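PDB 3LLK: sulfhydryl oxidase 1 from Homo sapiens, which catalyses the oxidation of thiols to disulfides using a bound flavin-adenine dinucleotide, with molecular oxygen as the electron acceptor. Local coordinates for residues 12-17 with 247-252; 17-22 with 55-60; 50-55 with 127-132. One frame throughout, in Å; residues are numbered along the deposited sequence.

Overall arrangement
The three contacts cluster in a largely helical chain, with centres about 11 Å (contacts 1 and 2), 13 Å (1 and 3) and 10 Å (2 and 3) apart. Contact 1 joins an N-terminal segment to one near the C-terminus, so the other two are nested within the loop it closes; the segments of contacts 2 and 3 alternate along the chain. Contacts 1 and 2 share Ala-17 and helix 16-30, while contacts 2 and 3 share Tyr-55, where helix 39-55 ends. Pro-57 packs on Phe-128, and Phe-250 on His-127 and Phe-128, so that all three meet at helix 118-134. Contacts 1 and 3 reach the FAD through Phe-250 and His-127, bringing earlier segments up against the pocket.

Contact 1 (12-17 with 247-252); sequences SKIYMA and KAHFSP. With FAD (flavin-adenine dinucleotide), chain D.
Beside the adenine end of the FAD pocket, where helix 239-249 runs out, Ile-14 packs on His-249 and Phe-250, while the carbonyl of Ser-12 faces His-249. CG of His-249 stands anti to the backbone N (chi1 -175°), and the imidazole crosses the Ile-14 side chain obliquely, with Ile-14 CD1 only 3.3 Å from His-249 NE2. The same methyl reaches Phe-250 CD1 at 4.3 Å, and Ile-14 CG1 lies 3.6 Å from His-249 O. One polar link runs through a water in the imidazole plane, which donates to Ser-12 O at 2.9 Å and is hydrogen-bonded to His-249 ND1 at 2.6 Å; Asn-254 ND2 also bonds the carbonyls of Ser-12 and His-249. CD2 of His-249 sits over the centre of one face of Phe-250, 3.5 Å above its plane. The Phe-250 ring presents its edge to the cofactor, with CZ 3.5 Å from FAD N3A. An alanine in place of His-249 would probably leave the water without its ND1 partner and open a gap beside Ile-14 CD1 and over the face of Phe-250 that CD2 covers. Around this contact, strand 14-15 pairs in parallel with strand 255-256, Trp-218 meets His-249 edge-to-face, and Phe-250 rests on Phe-128 and Val-131 of helix 118-134.

Contact 2 (17-22 with 55-60); sequences ADLESA and YFPGRP
Leu-19 and Glu-20, on adjoining positions of helix 16-30, meet the linker between helices 39-55 and 60-75 by apolar packing, an ion pair and bridging waters. The apolar part belongs to Leu-19. Its CB touches the far end of the Phe-56 ring, 3.7 Å from CZ, and its CD1 methyl meets Pro-57 CG at 4.1 Å, the two side chains crossing at about a right angle. With CG anti to the backbone N (chi1 -176°), Phe-56 reaches helix 16-30 with CZ foremost. Its ring is backed by its own neighbour: Pro-57 CD lies 3.6 Å above one face, offset toward the rim. An inverse gamma turn at Pro-57 bends the linker here, and Phe-56 is further enclosed by Val-62, Leu-66 and Leu-125.

The ionic part joins Glu-20 to Arg-59. Beyond CG the glutamate reaches out straight, while the arginine kinks midway; Arg-59 also touches a crystal neighbour, which may influence its conformation. OE2 of Glu-20 lies 3.0 Å from Arg-59 NE, but well out of the guanidinium plane, with the two flat groups 44° apart. This salt bridge therefore rests on charge, without an N-H directed at the oxygen.

Two waters supply the directed bonds. One donates to Glu-20 OE2 at 2.9 Å and accepts from the Arg-59 backbone N at 3.2 Å. The other donates to Glu-20 OE1 at 2.7 Å and accepts from Arg-59 NE at 2.9 Å.

The chemistry thus grades from the buried Leu-19 and Phe-56 to a hydrated, partly exposed ion pair, whose attraction is probably softened by water.

Contact 3 (50-55 with 127-132); sequences AVLAKY and HFLTVQ. With FAD (flavin-adenine dinucleotide), chain D.
Leu-129 and Gln-132, one turn apart on helix 118-134, receive the last turn of helix 39-55; the axes of segments 50-55 and 127-132 pass 10.2 Å apart at 62°. The Leu-129 methyls divide the apolar contact: CD1 touches Leu-52 CD2 at 3.9 Å and Val-51 CG1 at 4.0 Å, while CD2 lies 3.8 Å from Tyr-55 CB. Gln-132 makes the polar contact. Its chain bends at chi2 (-83°) and NE2 donates to Tyr-55 O at 2.8 Å in a fairly straight bond (N-H...O 160°), with the oxygen close to the amide plane. Nearer the backbones, Gln-132 CB packs 3.9 Å from Tyr-55 CB.

Further out, the edge of the Phe-128 ring lies against Gln-132 CG, Lys-54 CG covers the centre of one Tyr-55 face, and Gln-136 binds the Tyr-55 hydroxyl. On His-127, FAD C2A sits over the ring centre, 3.1 Å above its plane. His-127 NE2 is also hydrogen-bonded to His-196, itself a partner of the FAD.

The Gln-132 amide thus gives the carbonyl of Tyr-55, at the C-terminal end of helix 39-55, a side-chain donor, while His-127, also on helix 118-134, turns a ring face to the adenine.

Contact 1 (12-17 with 247-252)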
# COMPACT_ATOMS: atom_id res chain seq x y z
N SER A 12 -4.71 0.69 16.44
CA SER A 12 -4.09 -0.63 16.42
C SER A 12 -4.76 -1.57 15.43
O SER A 12 -4.31 -2.70 15.24
CB SER A 12 -4.16 -1.26 17.81
OG SER A 12 -5.48 -1.68 18.10
N LYS A 13 -5.82 -1.11 14.79
CA LYS A 13 -6.54 -1.95 13.84
C LYS A 13 -6.36 -1.51 12.39
O LYS A 13 -5.75 -0.48 12.10
CB LYS A 13 -8.04 -1.96 14.17
CG LYS A 13 -8.37 -2.42 15.59
CD LYS A 13 -7.90 -3.84 15.86
CE LYS A 13 -8.09 -4.20 17.33
NZ LYS A 13 -7.39 -5.46 17.71
N ILE A 14 -6.90 -2.31 11.49
CA ILE A 14 -6.87 -2.04 10.07
C ILE A 14 -8.35 -2.07 9.70
O ILE A 14 -9.06 -2.98 10.11
CB ILE A 14 -6.15 -3.17 9.29
CG1 ILE A 14 -4.72 -3.34 9.80
CG2 ILE A 14 -6.18 -2.87 7.80
CD1 ILE A 14 -3.92 -2.06 9.86
N TYR A 15 -8.81 -1.08 8.95
CA TYR A 15 -10.20 -1.04 8.54
C TYR A 15 -10.33 -1.46 7.08
O TYR A 15 -9.65 -0.91 6.21
CB TYR A 15 -10.78 0.36 8.75
CG TYR A 15 -10.93 0.69 10.21
CD1 TYR A 15 -12.07 0.28 10.93
CD2 TYR A 15 -9.91 1.33 10.91
CE1 TYR A 15 -12.17 0.51 12.30
CE2 TYR A 15 -10.00 1.56 12.28
CZ TYR A 15 -11.13 1.14 12.96
OH TYR A 15 -11.21 1.36 14.31
N MET A 16 -11.18 -2.44 6.82
CA MET A 16 -11.36 -2.92 5.46
C MET A 16 -11.75 -1.76 4.54
O MET A 16 -11.41 -1.76 3.36
CB MET A 16 -12.41 -4.02 5.41
CG MET A 16 -12.46 -4.76 4.07
SD MET A 16 -10.93 -5.70 3.68
CE MET A 16 -11.30 -7.27 4.41
N ALA A 17 -12.46 -0.78 5.10
CA ALA A 17 -12.91 0.37 4.32
C ALA A 17 -11.72 1.15 3.74
O ALA A 17 -11.78 1.61 2.60
CB ALA A 17 -13.76 1.31 5.20
N LYS A 247 3.86 -8.58 11.47
CA LYS A 247 3.09 -9.73 10.99
C LYS A 247 1.74 -9.83 11.70
O LYS A 247 0.75 -10.25 11.10
CB LYS A 247 3.89 -11.02 11.19
CG LYS A 247 5.08 -11.16 10.25
CD LYS A 247 5.91 -12.41 10.58
CE LYS A 247 7.13 -12.57 9.69
NZ LYS A 247 6.81 -13.26 8.41
N ALA A 248 1.69 -9.42 12.96
CA ALA A 248 0.45 -9.44 13.72
C ALA A 248 -0.46 -8.27 13.34
O ALA A 248 -1.66 -8.44 13.17
CB ALA A 248 0.76 -9.37 15.22
N HIS A 249 0.13 -7.08 13.19
CA HIS A 249 -0.63 -5.88 12.86
C HIS A 249 -1.26 -5.93 11.47
O HIS A 249 -2.47 -5.68 11.31
CB HIS A 249 0.28 -4.65 12.98
CG HIS A 249 -0.44 -3.36 12.77
ND1 HIS A 249 -1.14 -2.72 13.77
CD2 HIS A 249 -0.61 -2.61 11.66
CE1 HIS A 249 -1.71 -1.64 13.28
NE2 HIS A 249 -1.40 -1.54 12.00
N PHE A 250 -0.46 -6.24 10.46
CA PHE A 250 -0.97 -6.32 9.10
C PHE A 250 -1.42 -7.74 8.75
O PHE A 250 -0.88 -8.37 7.85
CB PHE A 250 0.11 -5.86 8.12
CG PHE A 250 0.50 -4.42 8.29
CD1 PHE A 250 -0.36 -3.40 7.91
CD2 PHE A 250 1.74 -4.08 8.83
CE1 PHE A 250 -0.00 -2.05 8.06
CE2 PHE A 250 2.11 -2.74 8.98
CZ PHE A 250 1.24 -1.72 8.59
N SER A 251 -2.41 -8.24 9.49
CA SER A 251 -2.94 -9.58 9.27
C SER A 251 -4.46 -9.54 9.13
O SER A 251 -5.12 -8.66 9.69
CB SER A 251 -2.56 -10.50 10.44
OG SER A 251 -3.27 -10.14 11.61
N PRO A 252 -5.03 -10.51 8.40
CA PRO A 252 -6.48 -10.56 8.20
C PRO A 252 -7.30 -10.51 9.49
O PRO A 252 -8.37 -9.91 9.52
CB PRO A 252 -6.67 -11.88 7.44
CG PRO A 252 -5.40 -11.98 6.64
CD PRO A 252 -4.35 -11.58 7.65
PA FAD D . 0.91 7.59 6.89
O1A FAD D . 0.14 7.68 5.62
O2A FAD D . 2.36 7.89 6.98
O5B FAD D . 0.70 6.19 7.56
C5B FAD D . -0.40 5.31 7.34
C4B FAD D . -0.50 4.59 8.66
O4B FAD D . 0.37 3.44 8.52
C3B FAD D . -0.44 5.18 10.08
O3B FAD D . -1.63 5.80 10.56
C2B FAD D . 0.06 4.02 10.82
O2B FAD D . -0.91 3.16 11.31
C1B FAD D . 0.93 3.24 9.82
N9A FAD D . 2.34 3.48 9.77
C8A FAD D . 3.14 4.61 10.08
N7A FAD D . 4.42 4.47 9.95
C5A FAD D . 4.52 3.15 9.54
C6A FAD D . 5.66 2.37 9.27
N6A FAD D . 6.91 2.83 9.41
N1A FAD D . 5.53 1.05 8.89
C2A FAD D . 4.32 0.42 8.82
N3A FAD D . 3.18 1.18 9.09
C4A FAD D . 3.34 2.56 9.44
N1 FAD D . 4.26 13.23 1.52
C2 FAD D . 4.98 14.40 1.49
O2 FAD D . 4.41 15.42 1.92
N3 FAD D . 6.26 14.18 0.99
C4 FAD D . 6.84 12.97 0.55
O4 FAD D . 8.02 12.96 0.07
C4X FAD D . 6.03 11.85 0.61
N5 FAD D . 6.48 10.60 0.09
C5X FAD D . 5.66 9.44 0.01
C6 FAD D . 6.18 8.30 -0.63
C7 FAD D . 5.37 7.13 -0.68
C7M FAD D . 6.00 5.94 -1.40
C8 FAD D . 4.07 7.10 -0.10
C8M FAD D . 3.08 5.96 -0.01
C9 FAD D . 3.58 8.26 0.50
C9A FAD D . 4.29 9.49 0.56
N10 FAD D . 3.98 10.82 1.15
C10 FAD D . 4.70 11.99 1.12
C1' FAD D . 2.81 10.86 1.97
C2' FAD D . 2.95 10.58 3.44
O2' FAD D . 3.91 9.52 3.66
C3' FAD D . 1.72 10.23 4.21
O3' FAD D . 1.05 9.13 3.59
C4' FAD D . 0.72 11.31 4.58
O4' FAD D . 1.40 12.53 5.00
C5' FAD D . -0.36 10.97 5.52
O5' FAD D . 0.26 10.68 6.78
P FAD D . -0.42 9.94 7.96
O1P FAD D . 0.07 10.67 9.13
O2P FAD D . -1.89 9.86 7.83
O3P FAD D . 0.14 8.43 8.01
O HOH W 1 -1.72 -3.66 16.17

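Contact 2 (17-22 with 55-60)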
# COMPACT_ATOMS: atom_id res chain seq x y z
N ALA A 17 -12.46 -0.78 5.10
CA ALA A 17 -12.91 0.37 4.32
C ALA A 17 -11.72 1.15 3.74
O ALA A 17 -11.78 1.61 2.60
CB ALA A 17 -13.76 1.31 5.20
N ASP A 18 -10.65 1.29 4.51
CA ASP A 18 -9.47 2.00 4.02
C ASP A 18 -8.84 1.21 2.87
O ASP A 18 -8.44 1.79 1.86
CB ASP A 18 -8.43 2.22 5.13
CG ASP A 18 -8.90 3.16 6.23
OD1 ASP A 18 -9.27 4.33 5.94
OD2 ASP A 18 -8.89 2.73 7.41
N LEU A 19 -8.77 -0.11 3.02
CA LEU A 19 -8.16 -0.94 1.99
C LEU A 19 -8.96 -0.95 0.69
O LEU A 19 -8.39 -0.80 -0.39
CB LEU A 19 -7.96 -2.38 2.51
CG LEU A 19 -7.00 -2.52 3.70
CD1 LEU A 19 -7.07 -3.94 4.27
CD2 LEU A 19 -5.57 -2.21 3.25
N GLU A 20 -10.27 -1.14 0.78
CA GLU A 20 -11.11 -1.15 -0.42
C GLU A 20 -11.16 0.23 -1.09
O GLU A 20 -11.26 0.32 -2.32
CB GLU A 20 -12.53 -1.63 -0.08
CG GLU A 20 -12.56 -3.02 0.55
CD GLU A 20 -13.96 -3.61 0.66
OE1 GLU A 20 -14.93 -2.83 0.85
OE2 GLU A 20 -14.08 -4.84 0.59
N SER A 21 -11.11 1.29 -0.29
CA SER A 21 -11.12 2.64 -0.85
C SER A 21 -9.82 2.86 -1.61
O SER A 21 -9.82 3.51 -2.66
CB SER A 21 -11.26 3.69 0.26
OG SER A 21 -12.58 3.69 0.80
N ALA A 22 -8.72 2.33 -1.08
CA ALA A 22 -7.43 2.46 -1.75
C ALA A 22 -7.55 1.81 -3.13
O ALA A 22 -7.19 2.41 -4.15
CB ALA A 22 -6.33 1.77 -0.92
N TYR A 55 -2.35 -11.40 -3.12
CA TYR A 55 -2.12 -11.02 -1.73
C TYR A 55 -3.09 -10.08 -1.02
O TYR A 55 -3.05 -9.96 0.20
CB TYR A 55 -0.70 -10.48 -1.59
CG TYR A 55 0.36 -11.51 -1.93
CD1 TYR A 55 0.46 -12.70 -1.20
CD2 TYR A 55 1.26 -11.30 -2.97
CE1 TYR A 55 1.43 -13.65 -1.50
CE2 TYR A 55 2.23 -12.24 -3.29
CZ TYR A 55 2.32 -13.41 -2.55
OH TYR A 55 3.29 -14.34 -2.84
N PHE A 56 -3.95 -9.38 -1.76
CA PHE A 56 -4.89 -8.48 -1.09
C PHE A 56 -5.80 -9.34 -0.21
O PHE A 56 -6.35 -10.34 -0.67
CB PHE A 56 -5.73 -7.70 -2.10
CG PHE A 56 -6.65 -6.70 -1.47
CD1 PHE A 56 -7.96 -7.04 -1.14
CD2 PHE A 56 -6.20 -5.41 -1.17
CE1 PHE A 56 -8.82 -6.11 -0.53
CE2 PHE A 56 -7.05 -4.47 -0.56
CZ PHE A 56 -8.36 -4.82 -0.24
N PRO A 57 -5.98 -8.96 1.07
CA PRO A 57 -6.83 -9.70 2.01
C PRO A 57 -8.32 -9.41 1.82
O PRO A 57 -9.01 -9.02 2.75
CB PRO A 57 -6.33 -9.20 3.37
CG PRO A 57 -6.08 -7.74 3.08
CD PRO A 57 -5.40 -7.76 1.71
N GLY A 58 -8.81 -9.62 0.60
CA GLY A 58 -10.19 -9.30 0.31
C GLY A 58 -11.28 -10.30 0.64
O GLY A 58 -11.04 -11.50 0.77
N ARG A 59 -12.49 -9.78 0.78
CA ARG A 59 -13.65 -10.61 1.03
C ARG A 59 -13.86 -11.34 -0.29
O ARG A 59 -13.30 -10.93 -1.32
CB ARG A 59 -14.88 -9.76 1.36
CG ARG A 59 -14.71 -8.80 2.51
CD ARG A 59 -14.62 -7.36 2.02
NE ARG A 59 -15.92 -6.68 1.99
CZ ARG A 59 -16.95 -7.03 1.22
NH1 ARG A 59 -16.86 -8.05 0.39
NH2 ARG A 59 -18.07 -6.33 1.28
N PRO A 60 -14.68 -12.41 -0.30
CA PRO A 60 -14.95 -13.18 -1.51
C PRO A 60 -15.31 -12.39 -2.77
O PRO A 60 -14.74 -12.62 -3.83
CB PRO A 60 -16.06 -14.13 -1.07
CG PRO A 60 -16.76 -13.35 0.01
CD PRO A 60 -15.59 -12.80 0.78
O HOH W 2 -11.88 -6.68 0.90
O HOH W 3 -16.17 -4.00 2.96

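Contact 3 (50-55 with 127-132)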
# COMPACT_ATOMS: atom_id res chain seq x y z
N ALA A 50 -1.51 -8.30 -10.43
CA ALA A 50 -1.23 -9.71 -10.19
C ALA A 50 -0.96 -9.87 -8.69
O ALA A 50 -1.42 -10.82 -8.07
CB ALA A 50 0.00 -10.16 -10.99
N VAL A 51 -0.22 -8.92 -8.12
CA VAL A 51 0.09 -8.95 -6.69
C VAL A 51 -1.19 -8.80 -5.86
O VAL A 51 -1.39 -9.51 -4.87
CB VAL A 51 1.10 -7.84 -6.32
CG1 VAL A 51 1.18 -7.67 -4.81
CG2 VAL A 51 2.48 -8.20 -6.86
N LEU A 52 -2.08 -7.89 -6.26
CA LEU A 52 -3.33 -7.70 -5.54
C LEU A 52 -4.19 -8.96 -5.59
O LEU A 52 -4.70 -9.43 -4.56
CB LEU A 52 -4.12 -6.52 -6.12
CG LEU A 52 -3.43 -5.16 -5.99
CD1 LEU A 52 -4.24 -4.12 -6.77
CD2 LEU A 52 -3.33 -4.77 -4.51
N ALA A 53 -4.36 -9.50 -6.79
CA ALA A 53 -5.18 -10.70 -6.96
C ALA A 53 -4.73 -11.82 -6.03
O ALA A 53 -5.55 -12.60 -5.53
CB ALA A 53 -5.13 -11.17 -8.41
N LYS A 54 -3.43 -11.90 -5.77
CA LYS A 54 -2.91 -12.96 -4.92
C LYS A 54 -2.77 -12.62 -3.43
O LYS A 54 -3.05 -13.46 -2.59
CB LYS A 54 -1.55 -13.42 -5.44
CG LYS A 54 -0.94 -14.55 -4.61
CD LYS A 54 0.34 -15.05 -5.24
CE LYS A 54 0.85 -16.28 -4.50
NZ LYS A 54 2.08 -16.83 -5.15
N TYR A 55 -2.35 -11.40 -3.12
CA TYR A 55 -2.12 -11.02 -1.73
C TYR A 55 -3.09 -10.08 -1.02
O TYR A 55 -3.05 -9.96 0.20
CB TYR A 55 -0.70 -10.48 -1.59
CG TYR A 55 0.36 -11.51 -1.93
CD1 TYR A 55 0.46 -12.70 -1.20
CD2 TYR A 55 1.26 -11.30 -2.97
CE1 TYR A 55 1.43 -13.65 -1.50
CE2 TYR A 55 2.23 -12.24 -3.29
CZ TYR A 55 2.32 -13.41 -2.55
OH TYR A 55 3.29 -14.34 -2.84
N HIS A 127 2.16 -2.10 2.99
CA HIS A 127 2.67 -2.89 4.12
C HIS A 127 1.93 -4.22 4.20
O HIS A 127 2.54 -5.27 4.41
CB HIS A 127 2.48 -2.13 5.44
CG HIS A 127 3.39 -0.96 5.61
ND1 HIS A 127 4.76 -1.09 5.70
CD2 HIS A 127 3.14 0.37 5.67
CE1 HIS A 127 5.31 0.10 5.80
NE2 HIS A 127 4.35 1.01 5.79
N PHE A 128 0.63 -4.18 4.01
CA PHE A 128 -0.16 -5.39 4.10
C PHE A 128 0.27 -6.39 3.04
O PHE A 128 0.40 -7.58 3.34
CB PHE A 128 -1.65 -5.07 3.98
CG PHE A 128 -2.52 -5.98 4.80
CD1 PHE A 128 -2.61 -7.33 4.49
CD2 PHE A 128 -3.22 -5.49 5.90
CE1 PHE A 128 -3.38 -8.20 5.26
CE2 PHE A 128 -4.00 -6.34 6.68
CZ PHE A 128 -4.08 -7.70 6.36
N LEU A 129 0.51 -5.91 1.82
CA LEU A 129 0.94 -6.79 0.74
C LEU A 129 2.27 -7.46 1.10
O LEU A 129 2.43 -8.65 0.86
CB LEU A 129 1.06 -6.02 -0.59
CG LEU A 129 -0.27 -5.51 -1.16
CD1 LEU A 129 -0.03 -4.66 -2.40
CD2 LEU A 129 -1.17 -6.70 -1.50
N THR A 130 3.22 -6.70 1.66
CA THR A 130 4.51 -7.31 2.01
C THR A 130 4.36 -8.37 3.09
O THR A 130 5.01 -9.43 3.02
CB THR A 130 5.56 -6.26 2.49
OG1 THR A 130 5.07 -5.57 3.66
CG2 THR A 130 5.85 -5.27 1.39
N VAL A 131 3.50 -8.11 4.07
CA VAL A 131 3.30 -9.07 5.13
C VAL A 131 2.59 -10.32 4.64
O VAL A 131 2.97 -11.42 5.01
CB VAL A 131 2.52 -8.45 6.32
CG1 VAL A 131 2.17 -9.54 7.33
CG2 VAL A 131 3.39 -7.38 6.98
N GLN A 132 1.57 -10.15 3.81
CA GLN A 132 0.87 -11.31 3.27
C GLN A 132 1.87 -12.21 2.55
O GLN A 132 1.81 -13.44 2.66
CB GLN A 132 -0.20 -10.86 2.27
CG GLN A 132 -1.42 -10.19 2.88
CD GLN A 132 -2.44 -11.20 3.38
OE1 GLN A 132 -2.30 -11.75 4.47
NE2 GLN A 132 -3.47 -11.44 2.59
PA FAD D . 0.91 7.59 6.89
O1A FAD D . 0.14 7.68 5.62
O2A FAD D . 2.36 7.89 6.98
O5B FAD D . 0.70 6.19 7.56
C5B FAD D . -0.40 5.31 7.34
C4B FAD D . -0.50 4.59 8.66
O4B FAD D . 0.37 3.44 8.52
C3B FAD D . -0.44 5.18 10.08
O3B FAD D . -1.63 5.80 10.56
C2B FAD D . 0.06 4.02 10.82
O2B FAD D . -0.91 3.16 11.31
C1B FAD D . 0.93 3.24 9.82
N9A FAD D . 2.34 3.48 9.77
C8A FAD D . 3.14 4.61 10.08
N7A FAD D . 4.42 4.47 9.95
C5A FAD D . 4.52 3.15 9.54
C6A FAD D . 5.66 2.37 9.27
N6A FAD D . 6.91 2.83 9.41
N1A FAD D . 5.53 1.05 8.89
C2A FAD D . 4.32 0.42 8.82
N3A FAD D . 3.18 1.18 9.09
C4A FAD D . 3.34 2.56 9.44
N1 FAD D . 4.26 13.23 1.52
C2 FAD D . 4.98 14.40 1.49
O2 FAD D . 4.41 15.42 1.92
N3 FAD D . 6.26 14.18 0.99
C4 FAD D . 6.84 12.97 0.55
O4 FAD D . 8.02 12.96 0.07
C4X FAD D . 6.03 11.85 0.61
N5 FAD D . 6.48 10.60 0.09
C5X FAD D . 5.66 9.44 0.01
C6 FAD D . 6.18 8.30 -0.63
C7 FAD D . 5.37 7.13 -0.68
C7M FAD D . 6.00 5.94 -1.40
C8 FAD D . 4.07 7.10 -0.10
C8M FAD D . 3.08 5.96 -0.01
C9 FAD D . 3.58 8.26 0.50
C9A FAD D . 4.29 9.49 0.56
N10 FAD D . 3.98 10.82 1.15
C10 FAD D . 4.70 11.99 1.12
C1' FAD D . 2.81 10.86 1.97
C2' FAD D . 2.95 10.58 3.44
O2' FAD D . 3.91 9.52 3.66
C3' FAD D . 1.72 10.23 4.21
O3' FAD D . 1.05 9.13 3.59
C4' FAD D . 0.72 11.31 4.58
O4' FAD D . 1.40 12.53 5.00
C5' FAD D . -0.36 10.97 5.52
O5' FAD D . 0.26 10.68 6.78
P FAD D . -0.42 9.94 7.96
O1P FAD D . 0.07 10.67 9.13
O2P FAD D . -1.89 9.86 7.83
O3P FAD D . 0.14 8.43 8.01